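Side-chain contacts in enoyl-CoA hydratase/isomerase (Shewanella pealeana, PDB 4KPK), which probably acts as an isomerase of the crotonase-like enoyl-CoA hydratase/isomerase family, presumably on acyl-CoA thioesters: residues D101-W104 with M105-Q108; Y184-A188 with M189-A193; E202-A206 with Q207-E211; A225-P228 with F229-A232. All blocks are in the same frame, centred on the assembly; numbering follows the deposited sequence.

Contact 1 (D101-W104 with M105-Q108)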
ATOM      1  N   ASP A 101      13.991 -11.212  25.433  1.00 34.17           N
ATOM      2  CA  ASP A 101      14.518 -11.998  26.541  1.00 34.88           C
ATOM      3  C   ASP A 101      13.771 -11.627  27.836  1.00 34.81           C
ATOM      4  O   ASP A 101      13.648 -10.445  28.140  1.00 32.97           O
ATOM      5  CB  ASP A 101      16.042 -11.743  26.597  1.00 38.06           C
ATOM      6  CG  ASP A 101      16.746 -12.422  27.776  1.00 40.76           C
ATOM      7  OD1 ASP A 101      16.589 -12.002  28.940  1.00 47.41           O
ATOM      8  OD2 ASP A 101      17.542 -13.328  27.525  1.00 40.71           O
ATOM      9  N   LEU A 102      13.248 -12.624  28.573  1.00 35.05           N
ATOM     10  CA  LEU A 102      12.498 -12.365  29.833  1.00 39.90           C
ATOM     11  C   LEU A 102      13.296 -11.580  30.889  1.00 41.24           C
ATOM     12  O   LEU A 102      12.728 -10.735  31.602  1.00 38.86           O
ATOM     13  CB  LEU A 102      12.008 -13.669  30.485  1.00 42.06           C
ATOM     14  CG  LEU A 102      11.156 -13.629  31.780  1.00 44.70           C
ATOM     15  CD1 LEU A 102       9.903 -12.809  31.577  1.00 44.24           C
ATOM     16  CD2 LEU A 102      10.729 -15.030  32.275  1.00 43.55           C
ATOM     17  N   ASN A 103      14.590 -11.889  31.004  1.00 40.71           N
ATOM     18  CA  ASN A 103      15.441 -11.212  31.966  1.00 40.08           C
ATOM     19  C   ASN A 103      15.589  -9.782  31.590  1.00 36.86           C
ATOM     20  O   ASN A 103      15.611  -8.925  32.455  1.00 37.87           O
ATOM     21  CB  ASN A 103      16.811 -11.867  32.058  1.00 43.35           C
ATOM     22  CG  ASN A 103      16.843 -12.921  33.117  1.00 52.91           C
ATOM     23  OD1 ASN A 103      16.417 -12.666  34.241  1.00 54.98           O
ATOM     24  ND2 ASN A 103      17.302 -14.125  32.772  1.00 61.96           N
ATOM     25  N   TRP A 104      15.654  -9.524  30.283  1.00 36.00           N
ATOM     26  CA  TRP A 104      15.759  -8.159  29.759  1.00 34.65           C
ATOM     27  C   TRP A 104      14.444  -7.461  30.042  1.00 36.12           C
ATOM     28  O   TRP A 104      14.425  -6.328  30.483  1.00 35.80           O
ATOM     29  CB  TRP A 104      16.092  -8.158  28.262  1.00 34.68           C
ATOM     30  CG  TRP A 104      16.228  -6.832  27.620  1.00 31.68           C
ATOM     31  CD1 TRP A 104      16.932  -5.750  28.093  1.00 34.53           C
ATOM     32  CD2 TRP A 104      15.714  -6.452  26.344  1.00 35.11           C
ATOM     33  NE1 TRP A 104      16.864  -4.722  27.204  1.00 33.49           N
ATOM     34  CE2 TRP A 104      16.118  -5.106  26.117  1.00 33.82           C
ATOM     35  CE3 TRP A 104      14.936  -7.108  25.367  1.00 38.33           C
ATOM     36  CZ2 TRP A 104      15.778  -4.390  24.937  1.00 36.64           C
ATOM     37  CZ3 TRP A 104      14.562  -6.392  24.173  1.00 41.89           C
ATOM     38  CH2 TRP A 104      14.993  -5.031  23.983  1.00 45.06           C
HETATM   39  N   MSE A 105      13.335  -8.151  29.836  1.00 34.37           N
HETATM   40  CA  MSE A 105      12.055  -7.520  30.098  1.00 35.60           C
HETATM   41  C   MSE A 105      11.906  -7.110  31.554  1.00 33.00           C
HETATM   42  O   MSE A 105      11.317  -6.058  31.827  1.00 29.66           O
HETATM   43  CB  MSE A 105      10.907  -8.414  29.673  1.00 36.29           C
HETATM   44  CG  MSE A 105      10.895  -8.700  28.168  1.00 43.53           C
HETATM   45 SE   MSE A 105       9.329  -9.843  27.722  1.00 51.21          SE
HETATM   46  CE  MSE A 105       9.845 -11.736  27.807  1.00 46.37           C
ATOM     47  N   ARG A 106      12.340  -7.948  32.493  1.00 29.96           N
ATOM     48  CA  ARG A 106      12.295  -7.569  33.926  1.00 32.10           C
ATOM     49  C   ARG A 106      13.071  -6.295  34.205  1.00 30.79           C
ATOM     50  O   ARG A 106      12.664  -5.488  35.024  1.00 32.23           O
ATOM     51  CB  ARG A 106      12.904  -8.636  34.816  1.00 34.09           C
ATOM     52  CG  ARG A 106      12.031  -9.881  34.980  1.00 38.96           C
ATOM     53  CD  ARG A 106      12.755 -10.943  35.774  1.00 40.30           C
ATOM     54  NE  ARG A 106      12.131 -12.239  35.562  1.00 49.11           N
ATOM     55  CZ  ARG A 106      11.006 -12.665  36.154  1.00 53.46           C
ATOM     56  NH1 ARG A 106      10.322 -11.902  37.005  1.00 49.96           N
ATOM     57  NH2 ARG A 106      10.554 -13.885  35.893  1.00 58.63           N
ATOM     58  N   LYS A 107      14.216  -6.160  33.560  1.00 32.10           N
ATOM     59  CA  LYS A 107      15.033  -4.955  33.715  1.00 38.65           C
ATOM     60  C   LYS A 107      14.294  -3.722  33.182  1.00 37.35           C
ATOM     61  O   LYS A 107      14.264  -2.692  33.859  1.00 37.71           O
ATOM     62  CB  LYS A 107      16.387  -5.098  33.018  1.00 39.11           C
ATOM     63  CG  LYS A 107      17.169  -6.332  33.465  1.00 40.25           C
ATOM     64  CD  LYS A 107      18.611  -6.175  33.024  1.00 42.08           C
ATOM     65  CE  LYS A 107      19.483  -7.384  33.302  1.00 43.67           C
ATOM     66  NZ  LYS A 107      20.779  -7.044  32.664  1.00 46.65           N
ATOM     67  N   GLN A 108      13.691  -3.837  31.992  1.00 33.17           N
ATOM     68  CA  GLN A 108      12.953  -2.695  31.397  1.00 36.18           C
ATOM     69  C   GLN A 108      11.810  -2.212  32.291  1.00 32.96           C
ATOM     70  O   GLN A 108      11.539  -1.005  32.446  1.00 32.65           O
ATOM     71  CB  GLN A 108      12.367  -3.086  30.024  1.00 34.05           C
ATOM     72  CG  GLN A 108      13.413  -3.394  28.944  1.00 38.56           C
ATOM     73  CD  GLN A 108      12.778  -4.028  27.699  1.00 39.06           C
ATOM     74  OE1 GLN A 108      12.164  -5.124  27.745  1.00 36.89           O
ATOM     75  NE2 GLN A 108      12.922  -3.354  26.581  1.00 37.95           N
TER

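Contact 2 (Y184-A188 with M189-A193)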
ATOM      1  N   TYR A 184       8.360   0.335   9.905  1.00 23.43           N
ATOM      2  CA  TYR A 184       8.858  -0.598   8.941  1.00 22.54           C
ATOM      3  C   TYR A 184       7.837  -1.687   8.728  1.00 22.17           C
ATOM      4  O   TYR A 184       7.627  -2.165   7.633  1.00 23.35           O
ATOM      5  CB  TYR A 184      10.193  -1.165   9.461  1.00 24.66           C
ATOM      6  CG  TYR A 184      11.119  -0.033   9.841  1.00 21.43           C
ATOM      7  CD1 TYR A 184      11.830   0.661   8.873  1.00 22.97           C
ATOM      8  CD2 TYR A 184      11.258   0.368  11.151  1.00 21.08           C
ATOM      9  CE1 TYR A 184      12.679   1.753   9.226  1.00 23.20           C
ATOM     10  CE2 TYR A 184      12.071   1.468  11.499  1.00 20.67           C
ATOM     11  CZ  TYR A 184      12.790   2.143  10.550  1.00 22.43           C
ATOM     12  OH  TYR A 184      13.624   3.240  10.903  1.00 23.68           O
ATOM     13  N   VAL A 185       7.175  -2.079   9.788  1.00 22.72           N
ATOM     14  CA  VAL A 185       6.252  -3.206   9.666  1.00 22.09           C
ATOM     15  C   VAL A 185       5.048  -2.757   8.875  1.00 23.03           C
ATOM     16  O   VAL A 185       4.567  -3.496   8.027  1.00 20.47           O
ATOM     17  CB  VAL A 185       5.882  -3.776  11.021  1.00 22.56           C
ATOM     18  CG1 VAL A 185       4.636  -4.654  10.955  1.00 23.49           C
ATOM     19  CG2 VAL A 185       7.074  -4.529  11.588  1.00 23.00           C
ATOM     20  N   THR A 186       4.620  -1.516   9.125  1.00 23.15           N
ATOM     21  CA  THR A 186       3.497  -0.898   8.441  1.00 23.14           C
ATOM     22  C   THR A 186       3.778  -0.668   6.966  1.00 21.69           C
ATOM     23  O   THR A 186       2.912  -0.896   6.075  1.00 21.83           O
ATOM     24  CB  THR A 186       3.072   0.404   9.175  1.00 23.73           C
ATOM     25  OG1 THR A 186       2.790   0.067  10.514  1.00 25.31           O
ATOM     26  CG2 THR A 186       1.809   0.978   8.608  1.00 24.10           C
ATOM     27  N   ARG A 187       4.983  -0.241   6.679  1.00 22.32           N
ATOM     28  CA  ARG A 187       5.375  -0.103   5.298  1.00 22.19           C
ATOM     29  C   ARG A 187       5.245  -1.467   4.569  1.00 24.34           C
ATOM     30  O   ARG A 187       4.820  -1.528   3.417  1.00 26.69           O
ATOM     31  CB  ARG A 187       6.814   0.370   5.194  1.00 22.69           C
ATOM     32  CG  ARG A 187       7.198   0.865   3.832  1.00 22.32           C
ATOM     33  CD  ARG A 187       8.661   1.215   3.752  1.00 23.57           C
ATOM     34  NE  ARG A 187       9.439   0.235   4.443  1.00 26.25           N
ATOM     35  CZ  ARG A 187      10.696   0.385   4.846  1.00 27.30           C
ATOM     36  NH1 ARG A 187      11.323   1.519   4.651  1.00 24.89           N
ATOM     37  NH2 ARG A 187      11.329  -0.637   5.447  1.00 27.46           N
ATOM     38  N   ALA A 188       5.623  -2.542   5.229  1.00 21.76           N
ATOM     39  CA  ALA A 188       5.646  -3.841   4.566  1.00 22.72           C
ATOM     40  C   ALA A 188       4.268  -4.398   4.336  1.00 23.61           C
ATOM     41  O   ALA A 188       3.915  -4.683   3.233  1.00 23.39           O
ATOM     42  CB  ALA A 188       6.455  -4.792   5.400  1.00 22.25           C
HETATM   43  N   MSE A 189       3.488  -4.511   5.397  1.00 27.29           N
HETATM   44  CA  MSE A 189       2.191  -5.197   5.376  1.00 28.46           C
HETATM   45  C   MSE A 189       0.999  -4.300   5.136  1.00 27.99           C
HETATM   46  O   MSE A 189      -0.080  -4.787   4.778  1.00 26.59           O
HETATM   47  CB  MSE A 189       2.044  -5.944   6.687  1.00 28.69           C
HETATM   48  CG  MSE A 189       1.417  -5.150   7.823  1.00 35.04           C
HETATM   49 SE   MSE A 189       1.189  -6.201   9.505  1.00 40.78          SE
HETATM   50  CE  MSE A 189       0.579  -7.968   8.926  1.00 43.88           C
ATOM     51  N   GLY A 190       1.182  -2.982   5.278  1.00 24.46           N
ATOM     52  CA  GLY A 190       0.117  -2.022   5.045  1.00 25.41           C
ATOM     53  C   GLY A 190      -0.723  -1.750   6.318  1.00 24.92           C
ATOM     54  O   GLY A 190      -0.777  -2.575   7.222  1.00 26.60           O
ATOM     55  N   GLN A 191      -1.385  -0.593   6.351  1.00 24.70           N
ATOM     56  CA  GLN A 191      -2.297  -0.180   7.424  1.00 26.10           C
ATOM     57  C   GLN A 191      -3.496  -1.063   7.664  1.00 24.00           C
ATOM     58  O   GLN A 191      -3.853  -1.321   8.805  1.00 24.88           O
ATOM     59  CB  GLN A 191      -2.802   1.251   7.197  1.00 26.19           C
ATOM     60  CG  GLN A 191      -1.696   2.339   7.286  1.00 26.12           C
ATOM     61  CD  GLN A 191      -1.633   3.007   8.662  1.00 27.20           C
ATOM     62  OE1 GLN A 191      -2.582   2.902   9.466  1.00 26.10           O
ATOM     63  NE2 GLN A 191      -0.483   3.664   8.959  1.00 28.11           N
ATOM     64  N   ARG A 192      -4.173  -1.468   6.610  1.00 26.46           N
ATOM     65  CA  ARG A 192      -5.306  -2.386   6.749  1.00 28.73           C
ATOM     66  C   ARG A 192      -4.950  -3.665   7.586  1.00 24.51           C
ATOM     67  O   ARG A 192      -5.628  -4.003   8.545  1.00 23.89           O
ATOM     68  CB  ARG A 192      -5.922  -2.719   5.364  1.00 32.07           C
ATOM     69  CG  ARG A 192      -7.331  -3.314   5.413  1.00 32.19           C
ATOM     70  CD  ARG A 192      -8.384  -2.302   5.816  1.00 33.27           C
ATOM     71  NE  ARG A 192      -9.616  -2.798   6.514  1.00 34.47           N
ATOM     72  CZ  ARG A 192     -10.843  -2.796   6.010  1.00 34.73           C
ATOM     73  NH1 ARG A 192     -11.071  -2.410   4.771  1.00 49.88           N
ATOM     74  NH2 ARG A 192     -11.866  -3.186   6.701  1.00 33.14           N
ATOM     75  N   ALA A 193      -3.846  -4.306   7.284  1.00 23.82           N
ATOM     76  CA  ALA A 193      -3.435  -5.490   8.035  1.00 23.41           C
ATOM     77  C   ALA A 193      -2.782  -5.152   9.383  1.00 21.88           C
ATOM     78  O   ALA A 193      -2.940  -5.890  10.345  1.00 22.48           O
ATOM     79  CB  ALA A 193      -2.485  -6.342   7.188  1.00 23.96           C
TER

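Contact 3 (E202-A206 with Q207-E211)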
ATOM      1  N   GLU A 202      -2.757 -11.683  17.294  1.00 26.07           N
ATOM      2  CA  GLU A 202      -2.832 -13.061  16.867  1.00 27.46           C
ATOM      3  C   GLU A 202      -1.570 -13.509  16.164  1.00 28.30           C
ATOM      4  O   GLU A 202      -0.807 -12.713  15.585  1.00 22.66           O
ATOM      5  CB  GLU A 202      -4.063 -13.296  15.997  1.00 28.61           C
ATOM      6  CG  GLU A 202      -4.019 -12.605  14.658  1.00 32.41           C
ATOM      7  CD  GLU A 202      -5.408 -12.452  14.059  1.00 35.03           C
ATOM      8  OE1 GLU A 202      -5.958 -13.476  13.515  1.00 36.47           O
ATOM      9  OE2 GLU A 202      -5.931 -11.321  14.128  1.00 31.12           O
ATOM     10  N   ARG A 203      -1.356 -14.827  16.230  1.00 30.35           N
ATOM     11  CA  ARG A 203      -0.278 -15.480  15.532  1.00 32.97           C
ATOM     12  C   ARG A 203      -0.683 -15.545  14.081  1.00 29.66           C
ATOM     13  O   ARG A 203      -1.859 -15.634  13.796  1.00 28.51           O
ATOM     14  CB  ARG A 203      -0.055 -16.901  16.091  1.00 39.61           C
ATOM     15  CG  ARG A 203       1.422 -17.193  16.353  1.00 52.79           C
ATOM     16  CD  ARG A 203       1.590 -18.555  17.027  1.00 57.29           C
ATOM     17  NE  ARG A 203       1.066 -18.493  18.382  1.00 62.51           N
ATOM     18  CZ  ARG A 203       1.797 -18.308  19.477  1.00 71.98           C
ATOM     19  NH1 ARG A 203       3.116 -18.189  19.404  1.00 78.92           N
ATOM     20  NH2 ARG A 203       1.202 -18.247  20.663  1.00 75.43           N
ATOM     21  N   PHE A 204       0.288 -15.475  13.176  1.00 29.51           N
ATOM     22  CA  PHE A 204       0.038 -15.743  11.762  1.00 29.70           C
ATOM     23  C   PHE A 204       1.166 -16.557  11.149  1.00 27.13           C
ATOM     24  O   PHE A 204       2.240 -16.657  11.752  1.00 24.60           O
ATOM     25  CB  PHE A 204      -0.349 -14.500  10.959  1.00 28.56           C
ATOM     26  CG  PHE A 204       0.702 -13.419  10.887  1.00 26.42           C
ATOM     27  CD1 PHE A 204       0.693 -12.376  11.789  1.00 27.22           C
ATOM     28  CD2 PHE A 204       1.582 -13.378   9.829  1.00 26.92           C
ATOM     29  CE1 PHE A 204       1.606 -11.324  11.680  1.00 27.80           C
ATOM     30  CE2 PHE A 204       2.525 -12.362   9.720  1.00 27.55           C
ATOM     31  CZ  PHE A 204       2.535 -11.326  10.651  1.00 27.59           C
ATOM     32  N   ASP A 205       0.849 -17.255  10.053  1.00 26.24           N
ATOM     33  CA  ASP A 205       1.733 -18.254   9.502  1.00 26.45           C
ATOM     34  C   ASP A 205       2.462 -17.763   8.260  1.00 26.62           C
ATOM     35  O   ASP A 205       2.354 -16.615   7.879  1.00 25.91           O
ATOM     36  CB  ASP A 205       1.018 -19.645   9.286  1.00 30.62           C
ATOM     37  CG  ASP A 205      -0.015 -19.664   8.163  1.00 30.45           C
ATOM     38  OD1 ASP A 205      -0.047 -18.787   7.281  1.00 30.95           O
ATOM     39  OD2 ASP A 205      -0.828 -20.606   8.161  1.00 34.64           O
ATOM     40  N   ALA A 206       3.263 -18.648   7.680  1.00 25.40           N
ATOM     41  CA  ALA A 206       4.135 -18.334   6.606  1.00 27.37           C
ATOM     42  C   ALA A 206       3.338 -17.871   5.404  1.00 27.47           C
ATOM     43  O   ALA A 206       3.721 -16.935   4.713  1.00 21.60           O
ATOM     44  CB  ALA A 206       4.933 -19.596   6.235  1.00 29.74           C
ATOM     45  N   GLN A 207       2.241 -18.568   5.122  1.00 26.52           N
ATOM     46  CA  GLN A 207       1.504 -18.296   3.911  1.00 26.22           C
ATOM     47  C   GLN A 207       0.877 -16.906   4.011  1.00 23.21           C
ATOM     48  O   GLN A 207       0.843 -16.169   3.059  1.00 23.36           O
ATOM     49  CB  GLN A 207       0.412 -19.349   3.742  1.00 27.65           C
ATOM     50  CG  GLN A 207      -0.506 -19.077   2.583  1.00 33.65           C
ATOM     51  CD  GLN A 207       0.231 -18.937   1.263  1.00 40.78           C
ATOM     52  OE1 GLN A 207       1.178 -19.699   0.978  1.00 49.75           O
ATOM     53  NE2 GLN A 207      -0.195 -17.966   0.436  1.00 39.70           N
ATOM     54  N   LYS A 208       0.301 -16.602   5.149  1.00 20.04           N
ATOM     55  CA  LYS A 208      -0.280 -15.264   5.378  1.00 21.91           C
ATOM     56  C   LYS A 208       0.789 -14.148   5.263  1.00 20.42           C
ATOM     57  O   LYS A 208       0.543 -13.101   4.687  1.00 20.88           O
ATOM     58  CB  LYS A 208      -0.915 -15.270   6.778  1.00 23.62           C
ATOM     59  CG  LYS A 208      -1.373 -13.933   7.345  1.00 25.36           C
ATOM     60  CD  LYS A 208      -2.344 -13.223   6.444  1.00 28.83           C
ATOM     61  CE  LYS A 208      -3.611 -13.993   6.255  1.00 30.33           C
ATOM     62  NZ  LYS A 208      -4.563 -13.052   5.610  1.00 36.16           N
ATOM     63  N   ALA A 209       1.973 -14.416   5.812  1.00 20.33           N
ATOM     64  CA  ALA A 209       3.156 -13.583   5.693  1.00 23.16           C
ATOM     65  C   ALA A 209       3.498 -13.254   4.254  1.00 23.71           C
ATOM     66  O   ALA A 209       3.835 -12.092   3.888  1.00 20.23           O
ATOM     67  CB  ALA A 209       4.358 -14.285   6.349  1.00 21.54           C
ATOM     68  N   LEU A 210       3.443 -14.299   3.437  1.00 22.61           N
ATOM     69  CA  LEU A 210       3.721 -14.167   2.042  1.00 23.51           C
ATOM     70  C   LEU A 210       2.670 -13.256   1.396  1.00 24.89           C
ATOM     71  O   LEU A 210       3.048 -12.350   0.642  1.00 24.29           O
ATOM     72  CB  LEU A 210       3.794 -15.572   1.363  1.00 27.54           C
ATOM     73  CG  LEU A 210       4.047 -15.629  -0.151  1.00 28.20           C
ATOM     74  CD1 LEU A 210       5.420 -15.054  -0.447  1.00 32.23           C
ATOM     75  CD2 LEU A 210       3.981 -17.053  -0.720  1.00 30.85           C
ATOM     76  N   GLU A 211       1.375 -13.496   1.670  1.00 24.45           N
ATOM     77  CA  GLU A 211       0.275 -12.688   1.119  1.00 26.50           C
ATOM     78  C   GLU A 211       0.364 -11.209   1.475  1.00 28.28           C
ATOM     79  O   GLU A 211       0.055 -10.345   0.664  1.00 28.79           O
ATOM     80  CB  GLU A 211      -1.097 -13.222   1.597  1.00 29.16           C
ATOM     81  CG  GLU A 211      -1.592 -14.436   0.789  1.00 33.39           C
ATOM     82  CD  GLU A 211      -2.352 -15.465   1.607  1.00 38.69           C
ATOM     83  OE1 GLU A 211      -2.915 -15.101   2.654  1.00 36.45           O
ATOM     84  OE2 GLU A 211      -2.377 -16.661   1.204  1.00 47.60           O
TER

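Contact 4 (A225-P228 with F229-A232)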
ATOM      1  N   ALA A 225      17.083 -21.423  -1.451  1.00 31.79           N
ATOM      2  CA  ALA A 225      16.154 -20.352  -1.838  1.00 31.91           C
ATOM      3  C   ALA A 225      16.882 -18.982  -2.027  1.00 33.49           C
ATOM      4  O   ALA A 225      16.455 -18.153  -2.872  1.00 29.80           O
ATOM      5  CB  ALA A 225      15.006 -20.220  -0.833  1.00 31.67           C
ATOM      6  N   ALA A 226      17.961 -18.774  -1.254  1.00 30.49           N
ATOM      7  CA  ALA A 226      18.691 -17.501  -1.278  1.00 32.49           C
ATOM      8  C   ALA A 226      19.637 -17.404  -2.477  1.00 32.71           C
ATOM      9  O   ALA A 226      19.948 -16.306  -2.935  1.00 30.94           O
ATOM     10  CB  ALA A 226      19.442 -17.272   0.031  1.00 29.57           C
ATOM     11  N   GLN A 227      20.074 -18.550  -2.988  1.00 31.08           N
ATOM     12  CA  GLN A 227      21.123 -18.579  -4.007  1.00 36.51           C
ATOM     13  C   GLN A 227      20.831 -17.719  -5.238  1.00 33.98           C
ATOM     14  O   GLN A 227      21.650 -16.910  -5.634  1.00 31.19           O
ATOM     15  CB  GLN A 227      21.417 -20.040  -4.456  1.00 37.52           C
ATOM     16  CG  GLN A 227      22.793 -20.210  -5.089  1.00 41.96           C
ATOM     17  CD  GLN A 227      23.891 -19.604  -4.231  1.00 44.81           C
ATOM     18  OE1 GLN A 227      23.881 -19.763  -3.024  1.00 42.79           O
ATOM     19  NE2 GLN A 227      24.816 -18.852  -4.854  1.00 52.96           N
ATOM     20  N   PRO A 228      19.668 -17.938  -5.869  1.00 33.15           N
ATOM     21  CA  PRO A 228      19.325 -17.167  -7.051  1.00 32.74           C
ATOM     22  C   PRO A 228      19.291 -15.656  -6.757  1.00 32.10           C
ATOM     23  O   PRO A 228      19.718 -14.892  -7.589  1.00 32.95           O
ATOM     24  CB  PRO A 228      17.936 -17.677  -7.421  1.00 33.03           C
ATOM     25  CG  PRO A 228      17.415 -18.362  -6.188  1.00 31.55           C
ATOM     26  CD  PRO A 228      18.616 -18.910  -5.521  1.00 32.54           C
ATOM     27  N   PHE A 229      18.822 -15.238  -5.595  1.00 29.60           N
ATOM     28  CA  PHE A 229      18.877 -13.778  -5.230  1.00 28.22           C
ATOM     29  C   PHE A 229      20.321 -13.321  -5.059  1.00 27.09           C
ATOM     30  O   PHE A 229      20.713 -12.260  -5.556  1.00 25.82           O
ATOM     31  CB  PHE A 229      18.165 -13.512  -3.921  1.00 30.55           C
ATOM     32  CG  PHE A 229      16.684 -13.784  -3.947  1.00 32.19           C
ATOM     33  CD1 PHE A 229      15.796 -12.827  -4.385  1.00 32.55           C
ATOM     34  CD2 PHE A 229      16.184 -14.993  -3.502  1.00 29.62           C
ATOM     35  CE1 PHE A 229      14.429 -13.079  -4.395  1.00 35.31           C
ATOM     36  CE2 PHE A 229      14.821 -15.249  -3.490  1.00 31.72           C
ATOM     37  CZ  PHE A 229      13.932 -14.300  -3.937  1.00 34.31           C
ATOM     38  N   ILE A 230      21.143 -14.124  -4.378  1.00 27.90           N
ATOM     39  CA  ILE A 230      22.549 -13.770  -4.227  1.00 30.47           C
ATOM     40  C   ILE A 230      23.248 -13.615  -5.576  1.00 30.94           C
ATOM     41  O   ILE A 230      23.908 -12.614  -5.826  1.00 29.81           O
ATOM     42  CB  ILE A 230      23.341 -14.778  -3.355  1.00 32.66           C
ATOM     43  CG1 ILE A 230      22.863 -14.731  -1.895  1.00 34.24           C
ATOM     44  CG2 ILE A 230      24.850 -14.520  -3.426  1.00 31.25           C
ATOM     45  CD1 ILE A 230      23.138 -16.015  -1.111  1.00 33.84           C
ATOM     46  N   ASP A 231      23.085 -14.608  -6.436  1.00 31.29           N
ATOM     47  CA  ASP A 231      23.576 -14.514  -7.825  1.00 32.02           C
ATOM     48  C   ASP A 231      23.108 -13.255  -8.565  1.00 27.86           C
ATOM     49  O   ASP A 231      23.917 -12.616  -9.243  1.00 29.55           O
ATOM     50  CB  ASP A 231      23.174 -15.785  -8.606  1.00 30.38           C
ATOM     51  CG  ASP A 231      23.962 -17.000  -8.135  1.00 40.96           C
ATOM     52  OD1 ASP A 231      25.025 -16.792  -7.499  1.00 46.54           O
ATOM     53  OD2 ASP A 231      23.565 -18.177  -8.389  1.00 49.18           O
ATOM     54  N   ALA A 232      21.837 -12.880  -8.442  1.00 24.16           N
ATOM     55  CA  ALA A 232      21.361 -11.746  -9.197  1.00 24.38           C
ATOM     56  C   ALA A 232      22.042 -10.449  -8.609  1.00 28.23           C
ATOM     57  O   ALA A 232      22.553  -9.625  -9.336  1.00 29.23           O
ATOM     58  CB  ALA A 232      19.873 -11.675  -9.132  1.00 23.75           C
TER

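Contact 1 (D101-W104 with M105-Q108)
Q108 lies across the indole of W104, one helical turn away. Its side chain can be followed outward from the backbone. CB rests near the carbonyl oxygen of W104. CG moves over the five-membered ring and makes a CH-pi contact, with CG 4.2 Å from the W104 ring centroid and 15° off the normal. CD comes next, 3.8 Å from W104 CE2. The amide then ends over the benzene part of the indole, where NE2 is 3.5 Å from CZ2 of W104. Amide and ring planes are only 18° apart, so the two groups stack. The chain, extended beyond CG, carries the amide over this face. W104 NE1 makes a weak hydrogen bond to D119.

Another side of the helix carries L102, M105 and the arm of R106. The methyl CE of selenomethionine M105 reaches back to L102 CD1 at 3.9 Å. The R106 guanidinium runs past L102, with NH2 3.8 Å from CD2 of that leucine. F284 and F285 of the second subunit pack against this side.

D101 caps the helix start. Its OD1 accepts from W104 N at 3.0 Å and, weakly, from N103 N. Its OD2 forms a salt bridge with R56. This is an N-capped surface helix placed just after A100. In crotonase-like enzymes the residue at the position of A100 usually supplies one N-H of the oxyanion hole, and that is probably so here.

Contact 2 (Y184-A188 with M189-A193)
The amide of Q191 reaches the methyl group of T186, with NE2 3.5 Å from CG2. The other flat groups here are the Y184 ring and the R187 guanidinium, and NH2 of R187 sits at the edge of the Y184 ring, in its plane. The setting is a break between two helices at a glycine. Helix 182-189 ends, G190 leaves helical geometry with a positive phi, and helix 191-200 starts with G190 as its N-cap.

Two backbone bonds close the first helix. M189 N donates to V185 O at 3.0 Å, and the bond is nearly straight at 173°. G190 N donates to T186 O at 2.8 Å, but this bond is more bent, at 137°. The positive phi of G190 is a backbone shape that glycine adopts readily.

Several polar ends are used away from this turn. Q191 NE2 donates to L248 O of the second subunit, and T186 OG1 bonds to S182 O. R187 forms salt bridges with E252 and D131. Y184, T186, R192 and A193 also pack on the second subunit, and R187 and A188 on the third, so the break lies at the subunit interfaces.

Selenomethionine M189 turns to the protein interior, toward L212 and I214. Its CG stands between the backbone N and the carbonyl carbon, chi1 89°. The chain runs alongside V185 and points the same way, which leaves SE 4.0 Å from V185 CG1.

Contact 3 (E202-A206 with Q207-E211)
D205 caps the helix that starts with A206, and this is the main polar feature. Its OD1 accepts from K208 N at 3.1 Å. The bond is nearly straight, at 173°. A chi1 of 70° sets the carboxylate between its own backbone N and carbonyl carbon, and from there it faces the first turn.

Backbone bonds continue the turn. A209 N donates to D205 O at 3.0 Å, and L210 N donates to A206 O at 2.9 Å.

Apolar packing lies on the F204 side. The aliphatic part of K208 crosses F204 at about a right angle, with K208 CG 3.8 Å from F204 CB. F204 CE2 is 4.3 Å from A209 CB. The ring also meets Y197 and F167.

A second polar group is found further along the helix. Q207 NE2 donates to E211 OE2 at 2.7 Å, from above the carboxylate plane. K208 NZ is 4.0 Å from E211 OE1, a long salt bridge.

K208 thus has two roles: its backbone N binds the cap, while its CG packs against F204 and its amine ends near E211. The N-terminal end of the helix would probably stabilise the negative charge of D205.

Contact 4 (A225-P228 with F229-A232)
F229 packs back on the turn before it. Its ring edge meets A225 O in the ring plane, with CD2 3.2 Å and CE2 3.4 Å from that oxygen. With CG anti to the carbonyl carbon, chi1 -64°, the ring is directed back along the helix. I230 is on the same buried side, where its CD1 lies 4.1 Å from A226 CB. This is the tight part of the contact. F229 faces I158 and I160, I230 faces I138, and A226 faces L140.

The solvent side is looser. Q227 bends at chi2 and brings its amide over to D231. NE2 is 3.4 Å from D231 OD1, a weak hydrogen bond with an angle of 136°. The amide and carboxylate planes are 67° apart, so the two groups are not stacked. P228 is also exposed here. Its N carries no hydrogen and makes no bond to the preceding turn, so the helix kinks.

Helical bonding resumes past the proline. I230 N donates to A226 O at 2.9 Å, D231 N to Q227 O at 2.8 Å, and A232 N to P228 O at 3.0 Å. The arrangement is typical of an amphipathic helix in an alpha/beta fold. Here helix 222-235 lays its apolar side on strands 137-141 and 158-161 of the crotonase-like core.

How the contacts relate
Contact 1 is the surface case and contacts 2, 3 and 4 are partly buried. Contacts 1 and 4 each lie within a single helix, on opposite sides of the chain's centre. Contact 2 joins two helices, and contact 3 joins a short strand to a helix. Contacts 2 and 3 touch, with M189 CE 4.3 Å from F204 CZ. Helix starts differ: aspartate side chains cap the helices of contacts 1 and 3, while a glycine precedes the second helix in contact 2. Contact 4 packs against the large sheet through apolar groups, whereas contact 1 includes an amide-indole stack beside its polar cap. Contacts 1, 2 and, through E202, 3 meet the second subunit; contacts 2 and 4 meet the third.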